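Local coordinates for protein BA_2500 (Bacillus anthracis, PDB 4GUC), which is of unknown function but belongs to the DUF5065 family, which is grouped with the immunoglobulin-like E-set domains, at residues D9-Q14 and V103-E108; H21-I26 and Y110-S115; E27-G32 and V42-G47; G52-Y57 and G85-P90. All coordinates share one frame; numbering follows the deposited sequence.

Contact 1 (D9-Q14 and V103-E108)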
# COMPACT_ATOMS: atom_id res chain seq x y z
N ASP A 9 4.90 -12.20 4.56
CA ASP A 9 3.92 -11.68 3.61
C ASP A 9 4.00 -12.53 2.33
O ASP A 9 5.07 -13.03 2.00
CB ASP A 9 4.23 -10.23 3.28
CG ASP A 9 3.09 -9.56 2.51
OD1 ASP A 9 2.07 -9.20 3.17
OD2 ASP A 9 3.23 -9.35 1.27
N THR A 10 2.88 -12.67 1.61
CA THR A 10 2.81 -13.50 0.41
C THR A 10 2.92 -12.82 -0.96
O THR A 10 3.04 -13.48 -2.00
CB THR A 10 1.43 -14.23 0.35
OG1 THR A 10 0.36 -13.28 0.28
CG2 THR A 10 1.21 -15.14 1.53
N TRP A 11 2.88 -11.50 -0.97
CA TRP A 11 2.90 -10.75 -2.24
C TRP A 11 4.25 -10.88 -2.95
O TRP A 11 5.28 -11.11 -2.33
CB TRP A 11 2.34 -9.36 -2.03
CG TRP A 11 0.84 -9.37 -1.86
CD1 TRP A 11 0.03 -10.43 -1.54
CD2 TRP A 11 0.02 -8.21 -1.78
NE1 TRP A 11 -1.27 -10.00 -1.38
CE2 TRP A 11 -1.30 -8.63 -1.52
CE3 TRP A 11 0.26 -6.85 -1.99
CZ2 TRP A 11 -2.37 -7.73 -1.43
CZ3 TRP A 11 -0.79 -5.97 -1.86
CH2 TRP A 11 -2.08 -6.41 -1.60
N ARG A 12 4.23 -10.69 -4.25
CA ARG A 12 5.43 -10.89 -5.04
C ARG A 12 6.64 -10.00 -4.73
O ARG A 12 7.76 -10.51 -4.63
CB ARG A 12 5.08 -10.83 -6.53
CG ARG A 12 6.21 -11.35 -7.42
CD ARG A 12 5.82 -11.40 -8.88
NE ARG A 12 4.63 -12.22 -9.10
CZ ARG A 12 4.63 -13.54 -9.31
NH1 ARG A 12 5.77 -14.21 -9.35
NH2 ARG A 12 3.49 -14.17 -9.50
N TRP A 13 6.43 -8.70 -4.58
CA TRP A 13 7.53 -7.76 -4.33
C TRP A 13 7.61 -7.34 -2.88
O TRP A 13 6.73 -6.62 -2.38
CB TRP A 13 7.34 -6.54 -5.24
CG TRP A 13 7.09 -6.91 -6.66
CD1 TRP A 13 5.94 -6.67 -7.37
CD2 TRP A 13 7.95 -7.66 -7.52
NE1 TRP A 13 6.07 -7.18 -8.64
CE2 TRP A 13 7.29 -7.80 -8.75
CE3 TRP A 13 9.23 -8.21 -7.37
CZ2 TRP A 13 7.87 -8.47 -9.83
CZ3 TRP A 13 9.82 -8.88 -8.44
CH2 TRP A 13 9.13 -9.01 -9.66
N GLN A 14 8.69 -7.71 -2.20
CA GLN A 14 8.86 -7.37 -0.79
C GLN A 14 10.07 -6.49 -0.57
O GLN A 14 10.58 -6.37 0.54
CB GLN A 14 9.02 -8.63 0.04
CG GLN A 14 7.92 -9.67 -0.13
CD GLN A 14 6.63 -9.27 0.45
OE1 GLN A 14 6.57 -8.52 1.42
NE2 GLN A 14 5.56 -9.80 -0.10
N VAL A 103 0.32 -0.55 -1.69
CA VAL A 103 0.38 -1.46 -2.82
C VAL A 103 -0.97 -2.14 -3.00
O VAL A 103 -1.59 -2.55 -2.02
CB VAL A 103 1.46 -2.58 -2.57
CG1 VAL A 103 1.53 -3.59 -3.69
CG2 VAL A 103 2.83 -1.93 -2.33
N MSE A 104 -1.43 -2.26 -4.25
CA MSE A 104 -2.65 -2.95 -4.57
C MSE A 104 -2.38 -4.18 -5.40
O MSE A 104 -1.60 -4.12 -6.38
CB MSE A 104 -3.64 -2.06 -5.32
CG MSE A 104 -5.00 -2.74 -5.58
SE MSE A 104 -6.36 -1.69 -6.44
CE MSE A 104 -5.56 -1.56 -8.17
N LYS A 105 -2.95 -5.31 -4.99
CA LYS A 105 -2.88 -6.55 -5.76
C LYS A 105 -4.25 -6.66 -6.44
O LYS A 105 -5.30 -6.56 -5.78
CB LYS A 105 -2.63 -7.75 -4.89
CG LYS A 105 -2.56 -9.09 -5.71
CD LYS A 105 -2.23 -10.23 -4.83
CE LYS A 105 -2.14 -11.56 -5.56
NZ LYS A 105 -3.46 -12.00 -6.12
N LEU A 106 -4.25 -6.89 -7.76
CA LEU A 106 -5.51 -7.01 -8.53
C LEU A 106 -5.23 -8.16 -9.47
O LEU A 106 -4.52 -8.02 -10.46
CB LEU A 106 -5.82 -5.74 -9.29
CG LEU A 106 -7.15 -5.67 -10.00
CD1 LEU A 106 -8.31 -5.71 -9.00
CD2 LEU A 106 -7.21 -4.41 -10.88
N GLY A 107 -5.79 -9.32 -9.16
CA GLY A 107 -5.48 -10.50 -9.98
C GLY A 107 -4.00 -10.82 -9.80
O GLY A 107 -3.49 -10.80 -8.70
N GLU A 108 -3.29 -11.05 -10.91
CA GLU A 108 -1.87 -11.36 -10.85
C GLU A 108 -1.00 -10.10 -10.96
O GLU A 108 0.23 -10.21 -10.96
CB GLU A 108 -1.50 -12.25 -12.05
CG GLU A 108 -2.21 -13.57 -12.16
CD GLU A 108 -1.78 -14.58 -11.12
OE1 GLU A 108 -0.93 -14.23 -10.26
OE2 GLU A 108 -2.25 -15.75 -11.19
O HOH W 1 0.91 -12.81 -9.24
O HOH W 2 3.04 -10.34 -10.92

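Contact 2 (H21-I26 and Y110-S115)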
# COMPACT_ATOMS: atom_id res chain seq x y z
N HIS A 21 10.50 -1.11 -9.66
CA HIS A 21 10.94 -1.48 -11.00
C HIS A 21 10.03 -2.52 -11.68
O HIS A 21 10.32 -2.95 -12.79
CB HIS A 21 12.43 -1.90 -10.98
CG HIS A 21 13.35 -0.74 -10.75
ND1 HIS A 21 13.61 -0.23 -9.50
CD2 HIS A 21 14.03 0.05 -11.63
CE1 HIS A 21 14.42 0.81 -9.61
NE2 HIS A 21 14.70 0.99 -10.89
N ASN A 22 8.95 -2.90 -11.02
CA ASN A 22 8.01 -3.89 -11.59
C ASN A 22 6.54 -3.54 -11.51
O ASN A 22 5.80 -3.76 -12.47
CB ASN A 22 8.28 -5.22 -10.90
CG ASN A 22 9.58 -5.81 -11.37
OD1 ASN A 22 9.64 -6.36 -12.46
ND2 ASN A 22 10.62 -5.72 -10.55
N ALA A 23 6.09 -3.01 -10.39
CA ALA A 23 4.68 -2.68 -10.26
C ALA A 23 4.34 -1.43 -11.02
O ALA A 23 5.21 -0.60 -11.29
CB ALA A 23 4.28 -2.50 -8.76
N ASP A 24 3.08 -1.27 -11.36
CA ASP A 24 2.64 -0.08 -12.07
C ASP A 24 2.28 1.03 -11.11
O ASP A 24 1.51 0.84 -10.19
CB ASP A 24 1.42 -0.35 -12.94
CG ASP A 24 1.75 -1.01 -14.27
OD1 ASP A 24 2.92 -1.35 -14.57
OD2 ASP A 24 0.80 -1.14 -15.06
N PHE A 25 2.84 2.20 -11.32
CA PHE A 25 2.50 3.35 -10.51
C PHE A 25 1.15 3.91 -10.93
O PHE A 25 0.89 4.09 -12.13
CB PHE A 25 3.53 4.46 -10.63
CG PHE A 25 3.07 5.74 -10.00
CD1 PHE A 25 2.98 5.87 -8.63
CD2 PHE A 25 2.76 6.83 -10.78
CE1 PHE A 25 2.52 7.03 -8.06
CE2 PHE A 25 2.30 8.00 -10.19
CZ PHE A 25 2.21 8.09 -8.83
N ILE A 26 0.28 4.18 -9.95
CA ILE A 26 -1.03 4.77 -10.20
C ILE A 26 -1.24 5.96 -9.26
O ILE A 26 -1.04 5.87 -8.05
CB ILE A 26 -2.19 3.78 -10.24
CG1 ILE A 26 -2.34 3.04 -8.94
CG2 ILE A 26 -2.02 2.83 -11.44
CD1 ILE A 26 -3.60 2.14 -8.92
N TYR A 110 0.24 -6.00 -9.90
CA TYR A 110 0.49 -5.13 -8.77
C TYR A 110 0.62 -3.67 -9.18
O TYR A 110 1.18 -3.37 -10.23
CB TYR A 110 1.75 -5.54 -8.02
CG TYR A 110 1.63 -6.90 -7.36
CD1 TYR A 110 1.14 -7.02 -6.07
CD2 TYR A 110 2.00 -8.05 -8.01
CE1 TYR A 110 1.06 -8.25 -5.46
CE2 TYR A 110 1.89 -9.28 -7.43
CZ TYR A 110 1.40 -9.37 -6.14
OH TYR A 110 1.33 -10.60 -5.50
N TYR A 111 0.13 -2.81 -8.30
CA TYR A 111 0.11 -1.35 -8.44
C TYR A 111 0.60 -0.68 -7.18
O TYR A 111 0.50 -1.30 -6.10
CB TYR A 111 -1.32 -0.89 -8.73
CG TYR A 111 -1.90 -1.59 -9.94
CD1 TYR A 111 -1.76 -1.04 -11.20
CD2 TYR A 111 -2.53 -2.83 -9.83
CE1 TYR A 111 -2.25 -1.72 -12.35
CE2 TYR A 111 -3.01 -3.50 -10.95
CZ TYR A 111 -2.88 -2.94 -12.19
OH TYR A 111 -3.38 -3.62 -13.30
N TYR A 112 1.17 0.52 -7.26
CA TYR A 112 1.63 1.18 -6.04
C TYR A 112 1.52 2.68 -6.21
O TYR A 112 1.34 3.16 -7.32
CB TYR A 112 3.05 0.73 -5.67
CG TYR A 112 4.15 1.29 -6.51
CD1 TYR A 112 5.22 2.01 -5.95
CD2 TYR A 112 4.14 1.15 -7.90
CE1 TYR A 112 6.23 2.56 -6.75
CE2 TYR A 112 5.14 1.68 -8.68
CZ TYR A 112 6.17 2.41 -8.11
OH TYR A 112 7.14 2.92 -8.95
N GLY A 113 1.61 3.42 -5.10
CA GLY A 113 1.49 4.87 -5.12
C GLY A 113 2.77 5.62 -4.76
O GLY A 113 2.73 6.85 -4.59
N GLY A 114 3.89 4.90 -4.76
CA GLY A 114 5.19 5.44 -4.40
C GLY A 114 5.30 5.63 -2.89
O GLY A 114 4.30 5.75 -2.17
N SER A 115 6.51 5.71 -2.38
CA SER A 115 6.68 5.91 -0.96
C SER A 115 6.17 7.27 -0.45
O SER A 115 6.08 8.24 -1.19
CB SER A 115 8.16 5.74 -0.62
OG SER A 115 8.94 6.70 -1.32

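Contact 3 (E27-G32 and V42-G47)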
# COMPACT_ATOMS: atom_id res chain seq x y z
N GLU A 27 -1.63 7.09 -9.82
CA GLU A 27 -1.81 8.31 -9.01
C GLU A 27 -2.88 8.25 -7.95
O GLU A 27 -2.75 8.91 -6.90
CB GLU A 27 -1.95 9.53 -9.95
CG GLU A 27 -0.62 9.74 -10.72
CD GLU A 27 -0.57 10.88 -11.74
OE1 GLU A 27 -1.44 11.78 -11.67
OE2 GLU A 27 0.39 10.85 -12.58
N GLU A 28 -3.88 7.38 -8.13
CA GLU A 28 -4.95 7.24 -7.15
C GLU A 28 -4.41 6.69 -5.82
O GLU A 28 -5.05 6.85 -4.77
CB GLU A 28 -6.11 6.36 -7.65
CG GLU A 28 -6.87 6.86 -8.86
CD GLU A 28 -6.08 6.87 -10.17
OE1 GLU A 28 -5.04 6.16 -10.25
OE2 GLU A 28 -6.52 7.55 -11.13
N LEU A 29 -3.26 6.00 -5.86
CA LEU A 29 -2.65 5.49 -4.64
C LEU A 29 -1.64 6.43 -3.99
O LEU A 29 -1.12 6.17 -2.90
CB LEU A 29 -1.95 4.15 -4.85
CG LEU A 29 -2.81 2.91 -4.99
CD1 LEU A 29 -1.98 1.70 -5.46
CD2 LEU A 29 -3.46 2.63 -3.61
N ALA A 30 -1.32 7.55 -4.65
CA ALA A 30 -0.31 8.54 -4.15
C ALA A 30 -0.93 9.62 -3.25
O ALA A 30 -1.11 10.77 -3.65
CB ALA A 30 0.42 9.16 -5.33
N VAL A 31 -1.08 9.26 -1.98
CA VAL A 31 -1.73 10.05 -0.95
C VAL A 31 -0.92 11.20 -0.35
O VAL A 31 -1.47 12.07 0.32
CB VAL A 31 -2.19 9.07 0.22
CG1 VAL A 31 -3.19 8.03 -0.35
CG2 VAL A 31 -1.02 8.32 0.89
N GLY A 32 0.38 11.15 -0.57
CA GLY A 32 1.26 12.17 -0.04
C GLY A 32 1.58 11.81 1.39
O GLY A 32 1.17 10.77 1.88
N VAL A 42 -8.84 6.09 -0.48
CA VAL A 42 -8.70 6.13 -1.93
C VAL A 42 -9.77 5.34 -2.67
O VAL A 42 -10.25 4.32 -2.17
CB VAL A 42 -7.30 5.58 -2.35
CG1 VAL A 42 -6.19 6.40 -1.62
CG2 VAL A 42 -7.13 4.12 -2.01
N THR A 43 -10.11 5.78 -3.88
CA THR A 43 -11.09 5.09 -4.75
C THR A 43 -10.33 4.81 -6.05
O THR A 43 -9.78 5.74 -6.66
CB THR A 43 -12.37 5.88 -4.99
OG1 THR A 43 -13.07 6.01 -3.75
CG2 THR A 43 -13.29 5.14 -6.00
N ILE A 44 -10.36 3.57 -6.52
CA ILE A 44 -9.59 3.13 -7.67
C ILE A 44 -10.39 2.24 -8.61
O ILE A 44 -11.14 1.36 -8.14
CB ILE A 44 -8.42 2.22 -7.13
CG1 ILE A 44 -7.63 2.95 -6.02
CG2 ILE A 44 -7.50 1.82 -8.25
CD1 ILE A 44 -6.54 2.14 -5.34
N TYR A 45 -10.27 2.45 -9.92
CA TYR A 45 -10.92 1.57 -10.88
C TYR A 45 -10.24 0.19 -10.83
O TYR A 45 -9.01 0.11 -11.00
CB TYR A 45 -10.83 2.12 -12.30
CG TYR A 45 -11.28 1.12 -13.36
CD1 TYR A 45 -12.62 0.74 -13.48
CD2 TYR A 45 -10.36 0.57 -14.28
CE1 TYR A 45 -13.04 -0.14 -14.41
CE2 TYR A 45 -10.79 -0.32 -15.24
CZ TYR A 45 -12.14 -0.66 -15.32
OH TYR A 45 -12.57 -1.55 -16.31
N THR A 46 -10.99 -0.88 -10.64
CA THR A 46 -10.42 -2.23 -10.54
C THR A 46 -10.90 -3.24 -11.57
O THR A 46 -10.56 -4.42 -11.54
CB THR A 46 -10.56 -2.74 -9.13
OG1 THR A 46 -11.91 -2.63 -8.68
CG2 THR A 46 -9.69 -1.91 -8.14
N GLY A 47 -11.70 -2.80 -12.52
CA GLY A 47 -12.11 -3.67 -13.60
C GLY A 47 -13.28 -4.59 -13.35
O GLY A 47 -13.89 -4.57 -12.30
O HOH W 3 -7.62 7.76 -4.98

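Contact 4 (G52-Y57 and G85-P90)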
# COMPACT_ATOMS: atom_id res chain seq x y z
N GLY A 52 -9.79 -5.79 -5.94
CA GLY A 52 -8.48 -5.49 -5.37
C GLY A 52 -8.41 -5.47 -3.87
O GLY A 52 -9.41 -5.39 -3.16
N ILE A 53 -7.18 -5.59 -3.37
CA ILE A 53 -6.84 -5.52 -1.95
C ILE A 53 -5.64 -4.57 -1.88
O ILE A 53 -4.73 -4.63 -2.72
CB ILE A 53 -6.41 -6.89 -1.38
CG1 ILE A 53 -7.56 -7.92 -1.47
CG2 ILE A 53 -5.92 -6.77 0.08
CD1 ILE A 53 -7.14 -9.31 -1.05
N VAL A 54 -5.62 -3.70 -0.87
CA VAL A 54 -4.51 -2.77 -0.68
C VAL A 54 -3.80 -3.04 0.65
O VAL A 54 -4.44 -3.32 1.66
CB VAL A 54 -5.01 -1.30 -0.67
CG1 VAL A 54 -3.91 -0.32 -0.15
CG2 VAL A 54 -5.54 -0.91 -2.03
N LYS A 55 -2.48 -3.04 0.64
CA LYS A 55 -1.69 -3.16 1.83
C LYS A 55 -0.81 -1.93 1.99
O LYS A 55 -0.36 -1.35 0.99
CB LYS A 55 -0.76 -4.38 1.76
CG LYS A 55 -1.41 -5.73 1.95
CD LYS A 55 -0.47 -6.89 1.72
CE LYS A 55 -1.16 -8.21 1.94
NZ LYS A 55 -0.15 -9.29 1.62
N ILE A 56 -0.61 -1.51 3.23
CA ILE A 56 0.30 -0.46 3.61
C ILE A 56 1.52 -1.16 4.23
O ILE A 56 1.37 -1.91 5.20
CB ILE A 56 -0.29 0.57 4.59
CG1 ILE A 56 -1.50 1.29 3.96
CG2 ILE A 56 0.79 1.56 5.01
CD1 ILE A 56 -2.16 2.35 4.84
N TYR A 57 2.69 -0.98 3.63
CA TYR A 57 3.93 -1.52 4.12
C TYR A 57 4.87 -0.41 4.59
O TYR A 57 4.89 0.68 4.02
CB TYR A 57 4.72 -2.23 3.01
CG TYR A 57 4.13 -3.48 2.36
CD1 TYR A 57 4.49 -4.74 2.80
CD2 TYR A 57 3.29 -3.41 1.26
CE1 TYR A 57 4.02 -5.90 2.19
CE2 TYR A 57 2.81 -4.55 0.64
CZ TYR A 57 3.19 -5.79 1.09
OH TYR A 57 2.70 -6.87 0.40
N GLY A 85 -12.95 0.08 -6.36
CA GLY A 85 -12.69 -0.27 -4.97
C GLY A 85 -12.44 0.97 -4.14
O GLY A 85 -11.81 1.92 -4.62
N ARG A 86 -12.92 0.98 -2.89
CA ARG A 86 -12.68 2.10 -1.97
C ARG A 86 -11.90 1.47 -0.81
O ARG A 86 -12.36 0.50 -0.22
CB ARG A 86 -13.96 2.75 -1.46
CG ARG A 86 -13.67 3.90 -0.55
CD ARG A 86 -14.91 4.41 0.10
NE ARG A 86 -14.58 5.50 1.01
CZ ARG A 86 -15.45 6.00 1.89
NH1 ARG A 86 -16.66 5.48 1.98
NH2 ARG A 86 -15.08 6.99 2.70
N PHE A 87 -10.74 2.04 -0.48
CA PHE A 87 -9.84 1.52 0.57
C PHE A 87 -9.62 2.61 1.60
O PHE A 87 -9.02 3.65 1.29
CB PHE A 87 -8.53 1.02 -0.08
CG PHE A 87 -8.78 -0.01 -1.18
CD1 PHE A 87 -8.96 -1.36 -0.88
CD2 PHE A 87 -8.91 0.38 -2.50
CE1 PHE A 87 -9.23 -2.27 -1.86
CE2 PHE A 87 -9.19 -0.56 -3.49
CZ PHE A 87 -9.36 -1.87 -3.19
N VAL A 88 -10.11 2.36 2.82
CA VAL A 88 -10.08 3.35 3.88
C VAL A 88 -9.52 2.81 5.19
O VAL A 88 -9.92 1.73 5.64
CB VAL A 88 -11.56 3.80 4.20
CG1 VAL A 88 -11.59 4.90 5.26
CG2 VAL A 88 -12.27 4.30 2.95
N THR A 89 -8.56 3.51 5.79
CA THR A 89 -8.06 3.05 7.08
C THR A 89 -7.49 4.26 7.84
O THR A 89 -6.87 5.13 7.24
CB THR A 89 -7.02 1.90 6.91
OG1 THR A 89 -6.95 1.12 8.10
CG2 THR A 89 -5.63 2.42 6.57
N PRO A 90 -7.69 4.32 9.19
CA PRO A 90 -7.15 5.44 9.95
C PRO A 90 -5.65 5.35 10.19
O PRO A 90 -5.12 4.25 10.41
CB PRO A 90 -7.88 5.34 11.30
CG PRO A 90 -8.23 3.92 11.42
CD PRO A 90 -8.48 3.41 10.02

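Contact 1 (D9-Q14 and V103-E108)
Trp11 lays one face of its indole against the aliphatic stem of Lys105. Lys105 CB sits 3.6 Å from the centroid of the six-membered ring and 16° off the ring normal, a CH-pi contact. Lys105 CD lies farther along the indole, 3.6 Å from Trp11 NE1. The two side chains cross obliquely. The lysine chain is extended up to chi4 (-66°), where NZ turns back and donates to Gly107 O at 2.8 Å.

The rim of the same indole meets the strand. Val103 O lies in the ring plane, 3.5 Å from Trp11 CZ3, and Val103 CG1 touches that carbon too. The backbone of Trp11 is held by an Asx turn, its N donating to Asp9 OD2. In one of two conformers, Gln14 NE2 donates to the anti lone pair of the same Asp9 OD2 at 2.7 Å.

Arg12 and Glu108 stay beyond salt-bridge distance. In one of two Arg12 conformers, a water accepts from NH2 at 2.9 Å and donates to Glu108 OE1.

Loop 9-14 thus lies over strands 98-106 and 53-59. Trp11 also forms a cation-pi pair with Lys55 and packs on Ile53, while Trp13 touches Leu18 and Leu19 of helix 16-22.

Contact 2 (H21-I26 and Y110-S115)
Asp24 and Phe25 pair in parallel with Tyr111 and Tyr112, and three backbone hydrogen bonds close the short ladder: Asp24 N to Tyr110 O, Tyr112 N to Asp24 O and Ile26 N to Tyr112 O, each 3.0 Å. Asp24 O also receives a CA-H contact from Tyr111.

The Tyr112 ring packs against the backbone of residues 23-25. Its CG stands between the backbone N and the carbonyl carbon (chi1 75°). The ring lies beside segment 21-26, with Asp24 O near its plane at the edge and CE2 3.5 Å from Ala23 O. Tyr112 CD2 touches Ala23 CB at 3.8 Å, and CE2 also meets the CB of Phe25.

Phe25 has CG anti to its backbone N (chi1 169°). Its ring edge meets Gly113 and Gly114, with CE1 3.5 Å from Gly113 O. On the other face of the sheet, Asp24 and Tyr111 run side by side, carboxylate and ring planes 78° apart. Asp24 CB lies 3.7 Å from Tyr111 CD1. Ile26 CD1 closes in on Tyr111 CB.

Strand 24-25 follows helix 16-22, whose His20 ND1 bonds Tyr112 OH and whose Leu19 packs on the same ring. Strand 98-106 also borders strand 109-119, with Met104 and Leu106 touching Tyr111.

Contact 3 (E27-G32 and V42-G47)
Leu29 and Ile44 set out with like first torsions. Leu29 CG (chi1 -76°) and Ile44 CG1 (chi1 -52°) each stand anti to their own carbonyl carbon. The extended chi2 of Ile44 (175°) then carries its CD1 to 3.6 Å from Leu29 CD2, and the two side chains cross at about a right angle. Val31 and Val42 meet in the same crosswise manner. In both valines CG1 is anti to the carbonyl carbon, and the two CG1 atoms of Val31 and Val42 are 3.6 Å apart.

Glu28 turns its CB toward the strand, 4.1 Å from Ile44 CG1, and Glu28 CG lies 3.8 Å from Thr43 O.

Residues 27-29 form a 3-10 turn, with Ala30 N bonded to Glu27 O. A weak bond from Val31 N to Leu29 O follows, as in an inverse gamma turn. The turn lies between strands 24-25 and 34-35 of the larger sheet, and packs against strand 39-45 of the two-stranded sheet. Such a two-sheet build is consistent with an E-set domain. Leu29 and Ile44 both also touch Met104 of strand 98-106, and Ile44 packs on Phe87.

No direct hydrogen bond joins the two segments. Glu28 O lies 3.4 Å from Val42 CG1 and takes its polar partner from solvent. A water donates to this Glu28 oxygen at 2.7 Å and accepts weakly from Thr43 N.

Contact 4 (G52-Y57 and G85-P90)
The Phe87 ring takes a methyl of Val54 on one face and a carbonyl of Gly52 at its edge. Val54 CG2 sits over the ring centre, 3.5 Å from the centroid and 14° off the normal, a CH-pi contact. Gly52 O lies in the ring plane, 3.4 Å from Phe87 CE1 and nearly as close to CZ. The oxygen therefore faces the C-H edge, where the ring hydrogens carry slight positive charge.

This is face-to-face packing of two beta sheets, as in a beta sandwich. Strand 53-57 belongs to the larger sheet and strand 85-90 to the two-stranded one. Their axes come within 8.2 Å and run in the same general direction, crossing at -29°. No hydrogen bond passes between them.

Phe87 has its CG anti to the carbonyl carbon (chi1 -55°). The ring lies between the two sheets at the level of Gly52 and Val54. Both glycines near it have no side chain to hold it off: Gly85 CA is 3.8 Å from Phe87 CE2, and Gly52 CA is 4.3 Å from Phe87 CZ.

Phe87 also touches Val42 of the neighbouring strand 39-45. Val54 and Ile56 also touch strand 98-106, through Met104 and Tyr100. Thr89 reaches Lys73 and Ile75 of strand 69-76.

At the other end of the interface the meeting is tip to tip. Thr89 places its methyl between its own backbone N and carbonyl carbon. Ile56 CD1 ends 3.9 Å from that methyl, CG2 of Thr89.

Overall arrangement
Contact 4 is the buried one; contacts 1, 2 and 3 are each partly buried and reach the surface. Contacts 1 and 2 share the sheet in which strands 98-106 and 109-119 are neighbours, and Met104 N bonds Tyr111 O between them. Contacts 3 and 4 meet on the two-stranded sheet, where Val42 O and Ile44 O receive bonds from Phe87 N and Gly85 N. Contact 2 alone carries direct hydrogen bonds across its segments. Contact 4 is almost wholly apolar, while contacts 1 and 3 add bridging waters at their outer edges. Asp9 links contact 1 to contact 4 through Lys55 and Tyr57. Leu29 brings contact 3 against Tyr112 and Gly113 of contact 2.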